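Local coordinates for protein mRNA-decapping enzyme subunit 1 (Saccharomyces cerevisiae, PDB 1Q67) that works with the DCP2 subunit in the decapping complex that removes the 7-methylguanine cap from mRNA, committing the transcript to 5' to 3' decay, at residues Lys33-Leu38 with Ile67-Val72; Ala44-Trp49 with Glu199-Trp204; Val158-Val163 with Tyr220-Glu225. All coordinates share one frame; numbering follows the deposited sequence.

Contact 1 of 3, residues Lys33-Leu38 with Ile67-Val72; sequences KIKQLL and IYLRDV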
loop_
_atom_site.group_PDB
_atom_site.type_symbol
_atom_site.label_atom_id
_atom_site.label_comp_id
_atom_site.label_asym_id
_atom_site.label_seq_id
_atom_site.Cartn_x
_atom_site.Cartn_y
_atom_site.Cartn_z
ATOM N N LYS B 33 20.799 -4.339 14.638
ATOM C CA LYS B 33 21.723 -5.271 13.999
ATOM C C LYS B 33 22.102 -4.990 12.546
ATOM O O LYS B 33 23.122 -5.493 12.087
ATOM C CB LYS B 33 21.186 -6.704 14.081
ATOM C CG LYS B 33 21.711 -7.536 15.248
ATOM C CD LYS B 33 21.186 -7.055 16.579
ATOM C CE LYS B 33 21.545 -8.040 17.695
ATOM N NZ LYS B 33 20.927 -9.386 17.490
ATOM N N ILE B 34 21.313 -4.205 11.814
ATOM C CA ILE B 34 21.664 -3.963 10.421
ATOM C C ILE B 34 23.142 -3.630 10.296
ATOM O O ILE B 34 23.668 -2.793 11.026
ATOM C CB ILE B 34 20.828 -2.826 9.768
ATOM C CG1 ILE B 34 21.239 -2.672 8.298
ATOM C CG2 ILE B 34 21.043 -1.507 10.507
ATOM C CD1 ILE B 34 20.297 -1.800 7.453
ATOM N N LYS B 35 23.809 -4.300 9.363
ATOM C CA LYS B 35 25.234 -4.096 9.140
ATOM C C LYS B 35 25.504 -3.639 7.719
ATOM O O LYS B 35 26.441 -2.891 7.470
ATOM C CB LYS B 35 25.989 -5.402 9.417
ATOM C CG LYS B 35 27.475 -5.367 9.058
ATOM C CD LYS B 35 28.138 -6.708 9.372
ATOM C CE LYS B 35 29.606 -6.720 8.967
ATOM N NZ LYS B 35 30.273 -7.989 9.386
ATOM N N GLN B 36 24.683 -4.097 6.784
ATOM C CA GLN B 36 24.850 -3.721 5.391
ATOM C C GLN B 36 23.521 -3.790 4.638
ATOM O O GLN B 36 22.817 -4.797 4.686
ATOM C CB GLN B 36 25.888 -4.638 4.724
ATOM C CG GLN B 36 26.191 -4.302 3.271
ATOM C CD GLN B 36 27.162 -5.297 2.616
ATOM O OE1 GLN B 36 27.193 -6.482 2.968
ATOM N NE2 GLN B 36 27.939 -4.819 1.646
ATOM N N LEU B 37 23.178 -2.704 3.952
ATOM C CA LEU B 37 21.947 -2.648 3.172
ATOM C C LEU B 37 22.235 -3.402 1.876
ATOM O O LEU B 37 23.235 -3.139 1.220
ATOM C CB LEU B 37 21.581 -1.188 2.866
ATOM C CG LEU B 37 20.359 -0.914 1.982
ATOM C CD1 LEU B 37 19.100 -1.419 2.671
ATOM C CD2 LEU B 37 20.252 0.601 1.711
ATOM N N LEU B 38 21.363 -4.330 1.500
ATOM C CA LEU B 38 21.604 -5.114 0.288
ATOM C C LEU B 38 20.683 -4.753 -0.860
ATOM O O LEU B 38 21.037 -4.914 -2.027
ATOM C CB LEU B 38 21.438 -6.611 0.585
ATOM C CG LEU B 38 22.303 -7.196 1.700
ATOM C CD1 LEU B 38 21.958 -8.671 1.878
ATOM C CD2 LEU B 38 23.795 -7.025 1.353
ATOM N N ILE B 67 16.109 -5.018 2.094
ATOM C CA ILE B 67 16.625 -6.308 2.522
ATOM C C ILE B 67 18.056 -6.005 2.926
ATOM O O ILE B 67 18.812 -5.383 2.177
ATOM C CB ILE B 67 16.583 -7.338 1.396
ATOM C CG1 ILE B 67 15.121 -7.683 1.109
ATOM C CG2 ILE B 67 17.366 -8.592 1.797
ATOM C CD1 ILE B 67 14.931 -8.482 -0.127
ATOM N N TYR B 68 18.429 -6.430 4.122
ATOM C CA TYR B 68 19.752 -6.108 4.611
ATOM C C TYR B 68 20.384 -7.237 5.407
ATOM O O TYR B 68 19.698 -8.128 5.904
ATOM C CB TYR B 68 19.641 -4.860 5.488
ATOM C CG TYR B 68 18.638 -5.039 6.599
ATOM C CD1 TYR B 68 19.045 -5.431 7.872
ATOM C CD2 TYR B 68 17.273 -4.840 6.376
ATOM C CE1 TYR B 68 18.129 -5.612 8.896
ATOM C CE2 TYR B 68 16.338 -5.030 7.400
ATOM C CZ TYR B 68 16.784 -5.412 8.660
ATOM O OH TYR B 68 15.894 -5.581 9.699
ATOM N N LEU B 69 21.701 -7.167 5.528
ATOM C CA LEU B 69 22.474 -8.155 6.260
ATOM C C LEU B 69 22.546 -7.733 7.722
ATOM O O LEU B 69 22.740 -6.555 8.033
ATOM C CB LEU B 69 23.878 -8.263 5.664
ATOM C CG LEU B 69 24.757 -9.389 6.225
ATOM C CD1 LEU B 69 25.703 -9.900 5.142
ATOM C CD2 LEU B 69 25.524 -8.883 7.426
ATOM N N ARG B 70 22.375 -8.695 8.616
ATOM C CA ARG B 70 22.417 -8.411 10.038
ATOM C C ARG B 70 23.716 -8.927 10.657
ATOM O O ARG B 70 24.305 -9.899 10.183
ATOM C CB ARG B 70 21.206 -9.045 10.724
ATOM C CG ARG B 70 19.886 -8.605 10.104
ATOM C CD ARG B 70 18.681 -9.231 10.779
ATOM N NE ARG B 70 18.347 -8.600 12.049
ATOM C CZ ARG B 70 18.529 -9.160 13.239
ATOM N NH1 ARG B 70 19.051 -10.378 13.337
ATOM N NH2 ARG B 70 18.165 -8.509 14.333
ATOM N N ASP B 71 24.171 -8.259 11.708
ATOM C CA ASP B 71 25.389 -8.669 12.382
ATOM C C ASP B 71 25.017 -9.577 13.545
ATOM O O ASP B 71 24.605 -9.104 14.600
ATOM C CB ASP B 71 26.149 -7.452 12.909
ATOM C CG ASP B 71 27.556 -7.798 13.365
ATOM O OD1 ASP B 71 27.733 -8.846 14.029
ATOM O OD2 ASP B 71 28.488 -7.018 13.065
ATOM N N VAL B 72 25.148 -10.883 13.341
ATOM C CA VAL B 72 24.832 -11.847 14.387
ATOM C C VAL B 72 26.091 -12.611 14.794
ATOM O O VAL B 72 26.017 -13.696 15.371
ATOM C CB VAL B 72 23.748 -12.848 13.924
ATOM C CG1 VAL B 72 22.424 -12.125 13.756
ATOM C CG2 VAL B 72 24.165 -13.511 12.613
HETATM O O HOH W 1 31.174 -6.646 12.140
#
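Ile34 lies against the ring of Tyr68, the side chains crossing at about a right angle, with CG1 of Ile34 3.6 Å from CD1 of Tyr68 and CD1 of Ile34 against CB and CG of the tyrosine. That CG sits between the backbone N and the carbonyl carbon (chi1 55°), which brings it up to Ile34, and the hydroxyl is tied to Asp31. CB of Lys33 rests over one face of the Arg70 guanidinium, 3.5 Å from NH2 and toward the rim; that cation is paired with Asp31 and Asp136. Strands 34-41 and 64-70, neighbours in the antiparallel four-stranded sheet, meet here with a classic beta bulge: Lys35 N donates to Leu69 O at 2.8 Å, and Gln36 N reaches the same oxygen weakly at 3.4 Å. Leu69 N answers with a 2.8 Å bond to Gln36 O, completing the bulge; regular pairing goes on with Leu38 N to Ile67 O. CD of Lys35 runs beside Leu69, 3.9 Å from its CD2. NZ of Lys35 stays 4.2 Å from Asp71 OD2, a gap spanned by a water that accepts from the lysine and donates to the carboxylate, while Asp228 takes the direct salt bridge.

Contact 2 of 3, residues Ala44-Trp49 with Glu199-Trp204; sequences ASLYKW and EVYGIW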
loop_
_atom_site.group_PDB
_atom_site.type_symbol
_atom_site.label_atom_id
_atom_site.label_comp_id
_atom_site.label_asym_id
_atom_site.label_seq_id
_atom_site.Cartn_x
_atom_site.Cartn_y
_atom_site.Cartn_z
ATOM N N ALA B 44 6.419 -0.604 -2.248
ATOM C CA ALA B 44 6.026 -2.002 -2.121
ATOM C C ALA B 44 4.826 -2.070 -1.193
ATOM O O ALA B 44 4.783 -1.379 -0.181
ATOM C CB ALA B 44 7.174 -2.824 -1.556
ATOM N N SER B 45 3.853 -2.899 -1.542
ATOM C CA SER B 45 2.649 -3.033 -0.734
ATOM C C SER B 45 2.534 -4.485 -0.258
ATOM O O SER B 45 2.734 -5.419 -1.036
ATOM C CB SER B 45 1.424 -2.625 -1.563
ATOM O OG SER B 45 0.264 -2.591 -0.754
ATOM N N LEU B 46 2.198 -4.659 1.015
ATOM C CA LEU B 46 2.117 -5.977 1.629
ATOM C C LEU B 46 0.728 -6.618 1.766
ATOM O O LEU B 46 -0.234 -5.978 2.198
ATOM C CB LEU B 46 2.774 -5.915 3.018
ATOM C CG LEU B 46 3.008 -7.257 3.719
ATOM C CD1 LEU B 46 4.088 -8.030 2.952
ATOM C CD2 LEU B 46 3.447 -7.040 5.151
ATOM N N TYR B 47 0.649 -7.897 1.399
ATOM C CA TYR B 47 -0.577 -8.681 1.508
ATOM C C TYR B 47 -0.236 -10.002 2.189
ATOM O O TYR B 47 0.907 -10.456 2.154
ATOM C CB TYR B 47 -1.172 -9.024 0.140
ATOM C CG TYR B 47 -1.597 -7.852 -0.703
ATOM C CD1 TYR B 47 -0.655 -7.070 -1.370
ATOM C CD2 TYR B 47 -2.948 -7.542 -0.861
ATOM C CE1 TYR B 47 -1.048 -6.012 -2.179
ATOM C CE2 TYR B 47 -3.351 -6.488 -1.668
ATOM C CZ TYR B 47 -2.399 -5.729 -2.324
ATOM O OH TYR B 47 -2.796 -4.695 -3.143
ATOM N N LYS B 48 -1.242 -10.622 2.793
ATOM C CA LYS B 48 -1.055 -11.904 3.441
ATOM C C LYS B 48 -2.120 -12.860 2.913
ATOM O O LYS B 48 -3.291 -12.492 2.762
ATOM C CB LYS B 48 -1.164 -11.769 4.963
ATOM C CG LYS B 48 -0.826 -13.059 5.706
ATOM C CD LYS B 48 -0.705 -12.833 7.198
ATOM C CE LYS B 48 -0.191 -14.086 7.892
ATOM N NZ LYS B 48 0.172 -13.820 9.309
ATOM N N TRP B 49 -1.704 -14.085 2.618
ATOM C CA TRP B 49 -2.612 -15.094 2.096
ATOM C C TRP B 49 -3.440 -15.747 3.195
ATOM O O TRP B 49 -2.907 -16.190 4.212
ATOM C CB TRP B 49 -1.825 -16.169 1.335
ATOM C CG TRP B 49 -2.693 -17.246 0.762
ATOM C CD1 TRP B 49 -2.919 -18.487 1.287
ATOM C CD2 TRP B 49 -3.488 -17.159 -0.425
ATOM N NE1 TRP B 49 -3.810 -19.183 0.497
ATOM C CE2 TRP B 49 -4.176 -18.390 -0.559
ATOM C CE3 TRP B 49 -3.691 -16.158 -1.387
ATOM C CZ2 TRP B 49 -5.051 -18.646 -1.617
ATOM C CZ3 TRP B 49 -4.563 -16.413 -2.441
ATOM C CH2 TRP B 49 -5.233 -17.650 -2.545
ATOM N N GLU B 199 3.769 -19.254 6.840
ATOM C CA GLU B 199 2.802 -18.200 6.523
ATOM C C GLU B 199 3.225 -17.616 5.184
ATOM O O GLU B 199 4.417 -17.474 4.914
ATOM C CB GLU B 199 2.801 -17.114 7.598
ATOM C CG GLU B 199 2.473 -17.646 8.969
ATOM C CD GLU B 199 2.493 -16.572 10.027
ATOM O OE1 GLU B 199 1.462 -15.885 10.192
ATOM O OE2 GLU B 199 3.545 -16.409 10.688
ATOM N N VAL B 200 2.250 -17.287 4.349
ATOM C CA VAL B 200 2.528 -16.754 3.025
ATOM C C VAL B 200 2.174 -15.272 2.846
ATOM O O VAL B 200 1.039 -14.855 3.072
ATOM C CB VAL B 200 1.783 -17.583 1.955
ATOM C CG1 VAL B 200 2.055 -17.023 0.577
ATOM C CG2 VAL B 200 2.220 -19.049 2.036
ATOM N N TYR B 201 3.163 -14.485 2.440
ATOM C CA TYR B 201 2.962 -13.058 2.205
ATOM C C TYR B 201 3.172 -12.766 0.734
ATOM O O TYR B 201 3.920 -13.471 0.050
ATOM C CB TYR B 201 3.949 -12.202 3.014
ATOM C CG TYR B 201 3.741 -12.262 4.504
ATOM C CD1 TYR B 201 4.312 -13.283 5.268
ATOM C CD2 TYR B 201 2.950 -11.313 5.154
ATOM C CE1 TYR B 201 4.102 -13.358 6.644
ATOM C CE2 TYR B 201 2.734 -11.382 6.526
ATOM C CZ TYR B 201 3.313 -12.409 7.261
ATOM O OH TYR B 201 3.093 -12.486 8.616
ATOM N N GLY B 202 2.487 -11.732 0.254
ATOM C CA GLY B 202 2.617 -11.311 -1.127
ATOM C C GLY B 202 3.062 -9.855 -1.118
ATOM O O GLY B 202 2.518 -9.035 -0.381
ATOM N N ILE B 203 4.062 -9.523 -1.919
ATOM C CA ILE B 203 4.532 -8.154 -1.959
ATOM C C ILE B 203 4.420 -7.601 -3.370
ATOM O O ILE B 203 5.054 -8.116 -4.289
ATOM C CB ILE B 203 6.007 -8.042 -1.496
ATOM C CG1 ILE B 203 6.173 -8.634 -0.092
ATOM C CG2 ILE B 203 6.431 -6.577 -1.473
ATOM C CD1 ILE B 203 7.620 -8.687 0.378
ATOM N N TRP B 204 3.593 -6.568 -3.542
ATOM C CA TRP B 204 3.440 -5.930 -4.848
ATOM C C TRP B 204 4.511 -4.855 -4.918
ATOM O O TRP B 204 4.579 -3.981 -4.056
ATOM C CB TRP B 204 2.063 -5.270 -5.007
ATOM C CG TRP B 204 1.915 -4.582 -6.341
ATOM C CD1 TRP B 204 1.660 -5.178 -7.541
ATOM C CD2 TRP B 204 2.139 -3.191 -6.625
ATOM N NE1 TRP B 204 1.717 -4.251 -8.554
ATOM C CE2 TRP B 204 2.005 -3.021 -8.020
ATOM C CE3 TRP B 204 2.433 -2.070 -5.834
ATOM C CZ2 TRP B 204 2.167 -1.773 -8.649
ATOM C CZ3 TRP B 204 2.591 -0.820 -6.461
ATOM C CH2 TRP B 204 2.454 -0.687 -7.853
HETATM O O HOH W 2 -0.429 -16.899 5.337
#
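The Tyr201 ring carries the aliphatic part of Lys48 over one face, CG lying above it and CD 3.8 Å from CE2 of the tyrosine, while CD1 of Leu46 comes in obliquely, 4.1 Å from CD2 of the same ring. The Tyr47 ring has Gly202 O at its edge, near the ring plane, and the indole of Trp204 has CB of Ser45 at its edge. Phe153 also meets the Tyr201 ring, and Lys58 makes a cation-pi contact with Tyr47. With CG anti to the backbone N (chi1 -174°) and the later torsions extended too, the Lys48 chain takes NZ past the phenol to Glu199 OE1, a 2.6 Å salt bridge made from above the carboxylate plane. An alanine here would probably leave that carboxylate without its ion pair and uncover the ring face on which the lysine chain lies. Gly202 N donates to Tyr47 O at 2.8 Å, and Gly202 O accepts from Tyr47 N. Trp49 N reaches Val200 O almost straight, at 177°. This is regular antiparallel pairing in which an early strand, 43-50, joins the late strand 200-205 within the five-stranded sheet of a PH-like beta sandwich.

Contact 3 of 3, residues Val158-Val163 with Tyr220-Glu225; sequences VPNSVV and YLLENE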
loop_
_atom_site.group_PDB
_atom_site.type_symbol
_atom_site.label_atom_id
_atom_site.label_comp_id
_atom_site.label_asym_id
_atom_site.label_seq_id
_atom_site.Cartn_x
_atom_site.Cartn_y
_atom_site.Cartn_z
ATOM N N VAL B 158 16.275 -16.529 7.263
ATOM C CA VAL B 158 17.242 -17.544 7.711
ATOM C C VAL B 158 17.586 -18.520 6.596
ATOM O O VAL B 158 16.703 -19.082 5.963
ATOM C CB VAL B 158 16.681 -18.358 8.899
ATOM C CG1 VAL B 158 17.718 -19.376 9.381
ATOM C CG2 VAL B 158 16.282 -17.416 10.035
ATOM N N PRO B 159 18.880 -18.727 6.336
ATOM C CA PRO B 159 19.293 -19.659 5.276
ATOM C C PRO B 159 18.769 -21.081 5.517
ATOM O O PRO B 159 18.667 -21.523 6.661
ATOM C CB PRO B 159 20.823 -19.610 5.339
ATOM C CG PRO B 159 21.110 -18.236 5.894
ATOM C CD PRO B 159 20.046 -18.068 6.956
ATOM N N ASN B 160 18.442 -21.788 4.437
ATOM C CA ASN B 160 17.957 -23.159 4.539
ATOM C C ASN B 160 18.943 -24.056 5.296
ATOM O O ASN B 160 18.535 -24.899 6.091
ATOM C CB ASN B 160 17.725 -23.761 3.149
ATOM C CG ASN B 160 16.664 -23.026 2.363
ATOM O OD1 ASN B 160 15.792 -22.370 2.936
ATOM N ND2 ASN B 160 16.720 -23.146 1.038
ATOM N N SER B 161 20.236 -23.880 5.044
ATOM C CA SER B 161 21.240 -24.709 5.707
ATOM C C SER B 161 21.166 -24.560 7.219
ATOM O O SER B 161 21.400 -25.517 7.955
ATOM C CB SER B 161 22.647 -24.360 5.217
ATOM O OG SER B 161 23.057 -23.080 5.666
ATOM N N VAL B 162 20.824 -23.364 7.690
ATOM C CA VAL B 162 20.716 -23.137 9.125
ATOM C C VAL B 162 19.453 -23.801 9.663
ATOM O O VAL B 162 19.473 -24.400 10.734
ATOM C CB VAL B 162 20.726 -21.623 9.448
ATOM C CG1 VAL B 162 20.442 -21.382 10.935
ATOM C CG2 VAL B 162 22.091 -21.045 9.080
ATOM N N VAL B 163 18.358 -23.718 8.913
ATOM C CA VAL B 163 17.115 -24.345 9.344
ATOM C C VAL B 163 17.258 -25.875 9.358
ATOM O O VAL B 163 16.783 -26.540 10.283
ATOM C CB VAL B 163 15.931 -23.958 8.422
ATOM C CG1 VAL B 163 14.686 -24.759 8.792
ATOM C CG2 VAL B 163 15.636 -22.471 8.555
ATOM N N TYR B 220 18.964 -16.392 -3.390
ATOM C CA TYR B 220 20.390 -16.549 -3.133
ATOM C C TYR B 220 20.707 -16.613 -1.640
ATOM O O TYR B 220 21.567 -17.381 -1.213
ATOM C CB TYR B 220 21.177 -15.387 -3.756
ATOM C CG TYR B 220 22.678 -15.525 -3.604
ATOM C CD1 TYR B 220 23.439 -16.207 -4.560
ATOM C CD2 TYR B 220 23.328 -15.036 -2.472
ATOM C CE1 TYR B 220 24.802 -16.402 -4.384
ATOM C CE2 TYR B 220 24.691 -15.227 -2.286
ATOM C CZ TYR B 220 25.420 -15.913 -3.245
ATOM O OH TYR B 220 26.761 -16.125 -3.045
ATOM N N LEU B 221 20.038 -15.788 -0.845
ATOM C CA LEU B 221 20.296 -15.773 0.590
ATOM C C LEU B 221 19.774 -17.042 1.246
ATOM O O LEU B 221 20.342 -17.524 2.231
ATOM C CB LEU B 221 19.647 -14.545 1.240
ATOM C CG LEU B 221 20.126 -13.156 0.809
ATOM C CD1 LEU B 221 19.237 -12.117 1.492
ATOM C CD2 LEU B 221 21.596 -12.935 1.197
ATOM N N LEU B 222 18.696 -17.590 0.700
ATOM C CA LEU B 222 18.127 -18.814 1.260
ATOM C C LEU B 222 18.927 -20.074 0.905
ATOM O O LEU B 222 19.117 -20.948 1.744
ATOM C CB LEU B 222 16.685 -19.000 0.786
ATOM C CG LEU B 222 15.612 -18.021 1.273
ATOM C CD1 LEU B 222 14.269 -18.436 0.682
ATOM C CD2 LEU B 222 15.547 -18.018 2.803
ATOM N N GLU B 223 19.389 -20.140 -0.340
ATOM C CA GLU B 223 20.135 -21.276 -0.888
ATOM C C GLU B 223 21.613 -21.371 -0.539
ATOM O O GLU B 223 22.245 -22.384 -0.821
ATOM C CB GLU B 223 20.035 -21.266 -2.417
ATOM C CG GLU B 223 19.210 -22.368 -3.031
ATOM C CD GLU B 223 17.739 -22.202 -2.779
ATOM O OE1 GLU B 223 17.364 -22.078 -1.593
ATOM O OE2 GLU B 223 16.961 -22.204 -3.761
ATOM N N ASN B 224 22.186 -20.328 0.040
ATOM C CA ASN B 224 23.602 -20.391 0.363
ATOM C C ASN B 224 23.894 -20.357 1.845
ATOM O O ASN B 224 23.004 -20.128 2.666
ATOM C CB ASN B 224 24.351 -19.265 -0.346
ATOM C CG ASN B 224 24.454 -19.496 -1.836
ATOM O OD1 ASN B 224 25.296 -20.271 -2.292
ATOM N ND2 ASN B 224 23.581 -18.854 -2.603
ATOM N N GLU B 225 25.157 -20.604 2.168
ATOM C CA GLU B 225 25.648 -20.619 3.537
ATOM C C GLU B 225 25.562 -19.214 4.133
ATOM O O GLU B 225 25.690 -18.220 3.419
ATOM C CB GLU B 225 27.103 -21.089 3.533
ATOM C CG GLU B 225 27.597 -21.685 4.831
ATOM C CD GLU B 225 26.928 -23.009 5.155
ATOM O OE1 GLU B 225 26.728 -23.822 4.220
ATOM O OE2 GLU B 225 26.617 -23.241 6.348
HETATM O O HOH W 3 21.189 -22.186 2.755
HETATM O O HOH W 4 24.842 -23.383 8.154
#
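Val158 opens the approach with its carbonyl, whose O lies 3.5 Å from CD2 of Leu222, while the CB of Val158 points away from the second segment. The place is a junction between two helix ends: strand 152-157 passes through a short turn into helix 160-169, with Pro159 at the N-cap, and the C-terminal end of helix 208-223 meets that start. Pro159 sets CB and CG against backbone oxygens of the second helix end, CB 3.5 Å from Asn224 O, with Leu221 O close to both carbons; Tyr140 of strand 140-146 packs against the same proline. At Asn160 the backbones join. Its N donates to Leu222 O at 2.9 Å, in the carbonyl plane and on a lone pair, so one helix's first turn supplies an N-H to a carbonyl near the end of the other. The Asn160 side chain runs beside that of Glu223, their amide and carboxylate planes 30° apart. Asn160 ND2 comes 2.9 Å from Glu223 OE1, but with a donor angle too poor for a hydrogen bond; Glu223 OE2 is in a salt bridge with Lys219. The N of Ser161 donates to a water that in turn donates to the carbonyl oxygens of both Leu222 and Asn224, so one water bridges the two helix ends. Through its hydroxyl Ser161 shares a second water with Glu225: that water lies 3.1 Å from Ser161 OG and donates to Glu225 OE2 at 2.5 Å.

In the fold
Contacts 1 and 2 are both antiparallel strand pairings, one in each sheet of the sandwich, their centres about 22 Å apart; strands 34-41 and 43-50 follow directly in sequence, so the chain passes from one sheet to the other. Contact 2 has the larger share of buried residues and pairs regularly, whereas contact 1 lies at a sheet edge, with a bulge and several charged side chains. Contact 3 joins two helix ends by one direct backbone bond, waters and packing of Pro159 and Leu222; these two are buried, while Glu223 and Glu225 are exposed. It touches contact 1 through Ile67 on Leu221, where helix 208-223 covers the four-stranded sheet, and strand 200-205 of contact 2 leads into that helix.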